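Local coordinates for phosphatidylglycerol lysyltransferase C-terminal domain-containing protein (Bacteroides thetaiotaomicron, PDB 2HQY) that binds coenzyme A and is probably an acyltransferase related to the C-terminal domain of phosphatidylglycerol lysyltransferase, at residues A[143-148]-A[245-250]. Residues are numbered along the deposited sequence; the frame is centred on the assembly and turned at random. Where two conformers were deposited one is given.
Sequences NHINRF and AYAMIN. With COA (coenzyme A), chain C.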
loop_
_atom_site.group_PDB
_atom_site.type_symbol
_atom_site.label_atom_id
_atom_site.label_comp_id
_atom_site.label_asym_id
_atom_site.label_seq_id
_atom_site.Cartn_x
_atom_site.Cartn_y
_atom_site.Cartn_z
ATOM N N ASN A 143 -35.293 7.084 21.135
ATOM C CA ASN A 143 -35.764 5.844 21.752
ATOM C C ASN A 143 -34.653 4.797 21.921
ATOM O O ASN A 143 -34.581 4.134 22.963
ATOM C CB ASN A 143 -36.942 5.263 20.960
ATOM C CG ASN A 143 -38.202 6.125 21.047
ATOM O OD1 ASN A 143 -38.290 7.052 21.854
ATOM N ND2 ASN A 143 -39.185 5.813 20.212
ATOM N N HIS A 144 -33.804 4.635 20.891
ATOM C CA HIS A 144 -32.693 3.667 20.941
ATOM C C HIS A 144 -31.681 4.065 22.021
ATOM O O HIS A 144 -31.162 3.204 22.728
ATOM C CB HIS A 144 -31.938 3.531 19.607
ATOM C CG HIS A 144 -32.812 3.289 18.415
ATOM N ND1 HIS A 144 -34.075 2.750 18.530
ATOM C CD2 HIS A 144 -32.609 3.505 17.090
ATOM C CE1 HIS A 144 -34.617 2.648 17.325
ATOM N NE2 HIS A 144 -33.750 3.099 16.437
ATOM N N ILE A 145 -31.399 5.361 22.118
ATOM C CA ILE A 145 -30.449 5.894 23.104
ATOM C C ILE A 145 -30.990 5.637 24.503
ATOM O O ILE A 145 -30.256 5.227 25.414
ATOM C CB ILE A 145 -30.250 7.437 22.933
ATOM C CG1 ILE A 145 -29.565 7.779 21.595
ATOM C CG2 ILE A 145 -29.551 8.049 24.147
ATOM C CD1 ILE A 145 -28.313 7.011 21.308
ATOM N N ASN A 146 -32.287 5.905 24.672
ATOM C CA ASN A 146 -32.943 5.778 25.967
ATOM C C ASN A 146 -33.003 4.322 26.425
ATOM O O ASN A 146 -32.746 4.038 27.591
ATOM C CB ASN A 146 -34.348 6.393 25.915
ATOM C CG ASN A 146 -34.332 7.937 25.907
ATOM O OD1 ASN A 146 -33.321 8.576 26.213
ATOM N ND2 ASN A 146 -35.477 8.531 25.564
ATOM N N ARG A 147 -33.312 3.414 25.495
ATOM C CA ARG A 147 -33.285 1.965 25.730
ATOM C C ARG A 147 -31.886 1.490 26.146
ATOM O O ARG A 147 -31.735 0.681 27.088
ATOM C CB ARG A 147 -33.732 1.208 24.475
ATOM C CG ARG A 147 -34.008 -0.291 24.701
ATOM C CD ARG A 147 -34.704 -0.954 23.497
ATOM N N PHE A 148 -30.874 2.008 25.447
ATOM C CA PHE A 148 -29.490 1.694 25.777
ATOM C C PHE A 148 -29.140 2.114 27.200
ATOM O O PHE A 148 -28.596 1.310 27.972
ATOM C CB PHE A 148 -28.525 2.330 24.782
ATOM C CG PHE A 148 -27.109 1.852 24.948
ATOM C CD1 PHE A 148 -26.673 0.702 24.282
ATOM C CD2 PHE A 148 -26.226 2.516 25.798
ATOM C CE1 PHE A 148 -25.383 0.237 24.421
ATOM C CE2 PHE A 148 -24.904 2.054 25.945
ATOM C CZ PHE A 148 -24.489 0.901 25.248
ATOM N N ALA A 245 -25.758 -0.184 20.623
ATOM C CA ALA A 245 -24.383 0.281 20.676
ATOM C C ALA A 245 -24.025 1.198 19.505
ATOM O O ALA A 245 -23.345 2.186 19.712
ATOM C CB ALA A 245 -23.398 -0.884 20.773
ATOM N N TYR A 246 -24.460 0.877 18.287
ATOM C CA TYR A 246 -24.214 1.794 17.153
ATOM C C TYR A 246 -24.847 3.167 17.390
ATOM O O TYR A 246 -24.201 4.207 17.161
ATOM C CB TYR A 246 -24.711 1.206 15.822
ATOM C CG TYR A 246 -23.729 0.242 15.174
ATOM C CD1 TYR A 246 -24.029 -1.121 15.049
ATOM C CD2 TYR A 246 -22.486 0.698 14.687
ATOM C CE1 TYR A 246 -23.120 -2.015 14.425
ATOM C CE2 TYR A 246 -21.567 -0.182 14.085
ATOM C CZ TYR A 246 -21.888 -1.534 13.956
ATOM O OH TYR A 246 -20.982 -2.406 13.363
ATOM N N ALA A 247 -26.093 3.183 17.871
ATOM C CA ALA A 247 -26.763 4.472 18.163
ATOM C C ALA A 247 -26.016 5.277 19.234
ATOM O O ALA A 247 -25.822 6.497 19.081
ATOM C CB ALA A 247 -28.246 4.263 18.599
ATOM N N MET A 248 -25.636 4.616 20.328
ATOM C CA MET A 248 -25.001 5.333 21.448
ATOM C C MET A 248 -23.613 5.890 21.072
ATOM O O MET A 248 -23.291 7.038 21.434
ATOM C CB MET A 248 -24.900 4.481 22.711
ATOM C CG MET A 248 -24.242 5.268 23.882
ATOM S SD MET A 248 -25.200 6.821 24.253
ATOM C CE MET A 248 -26.360 5.892 24.991
ATOM N N ILE A 249 -22.803 5.104 20.365
ATOM C CA ILE A 249 -21.453 5.584 20.010
ATOM C C ILE A 249 -21.493 6.745 19.020
ATOM O O ILE A 249 -20.714 7.698 19.127
ATOM C CB ILE A 249 -20.465 4.475 19.575
ATOM C CG1 ILE A 249 -19.033 5.045 19.688
ATOM C CG2 ILE A 249 -20.801 3.909 18.166
ATOM C CD1 ILE A 249 -17.980 4.071 19.948
ATOM N N ASN A 250 -22.443 6.671 18.084
ATOM C CA ASN A 250 -22.716 7.746 17.139
ATOM C C ASN A 250 -23.022 9.053 17.902
ATOM O O ASN A 250 -22.364 10.071 17.688
ATOM C CB ASN A 250 -23.886 7.285 16.245
ATOM C CG ASN A 250 -24.296 8.306 15.191
ATOM O OD1 ASN A 250 -24.162 9.530 15.361
ATOM N ND2 ASN A 250 -24.847 7.784 14.086
HETATM N N1A COA C . -17.506 -1.712 4.818
HETATM C C2A COA C . -17.807 -1.645 6.130
HETATM N N3A COA C . -18.801 -2.378 6.654
HETATM C C4A COA C . -19.529 -3.215 5.861
HETATM C C5A COA C . -19.239 -3.308 4.504
HETATM C C6A COA C . -18.193 -2.531 3.984
HETATM N N6A COA C . -17.846 -2.569 2.673
HETATM N N7A COA C . -20.115 -4.207 3.986
HETATM C C8A COA C . -20.912 -4.659 4.986
HETATM N N9A COA C . -20.566 -4.033 6.120
HETATM C C1B COA C . -21.126 -4.262 7.483
HETATM C C2B COA C . -22.532 -3.809 7.857
HETATM O O2B COA C . -22.518 -2.480 8.373
HETATM C C3B COA C . -22.836 -4.788 8.980
HETATM O O3B COA C . -22.242 -4.364 10.212
HETATM P P3B COA C . -22.842 -4.839 11.631
HETATM O O7A COA C . -24.081 -3.957 11.775
HETATM O O8A COA C . -21.717 -4.607 12.631
HETATM O O9A COA C . -23.202 -6.302 11.492
HETATM C C4B COA C . -22.152 -6.086 8.582
HETATM O O4B COA C . -21.083 -5.687 7.717
HETATM C C5B COA C . -23.105 -7.060 7.879
HETATM O O5B COA C . -24.204 -6.319 7.326
HETATM P P1A COA C . -24.904 -6.577 5.882
HETATM O O1A COA C . -25.619 -5.300 5.493
HETATM O O2A COA C . -23.923 -7.202 4.899
HETATM O O3A COA C . -26.031 -7.656 6.304
HETATM O O4A COA C . -26.826 -9.862 7.262
HETATM O O5A COA C . -24.371 -9.622 6.377
#
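The CE methyl of Met248 drops into the groove between Ile145 and Phe148, one turn apart on their helix, and gives a worked example of two helices packing nearly crosswise with no hydrogen bond between them. Its CG stands anti to the backbone N (chi1 -179°), and bends at chi2 and chi3 then fold the chain back, so that CE comes 3.5 Å from Phe148 CD2 and 3.9 Å from Ile145 CG2. Nearer the backbone, Met248 CB lies over one face of the Phe148 ring in a CH-pi contact, 4.0 Å from the centroid and offset toward the rim. The ring reaches further, its CE1 meeting the backbone of Ala245 at the start of the helix. The segments cross at -101° with axes 8.7 Å apart, and strand 207-213 floors the junction, Leu211 touching both Phe148 and Met248. In this domain, which belongs to the acetyltransferase clan, helix 245-256 also carries Tyr246, whose OH hydrogen-bonds O8A of the coenzyme A 3'-phosphate at a modelled 2.4 Å that is doubtfully short. A smaller bump, Ala247 CB, touches both His144 CB and Ile145 CD1, 3.9 Å from each. Ile145 CD1 in turn presses against the helix backbone, 3.4 Å from Ala247 O.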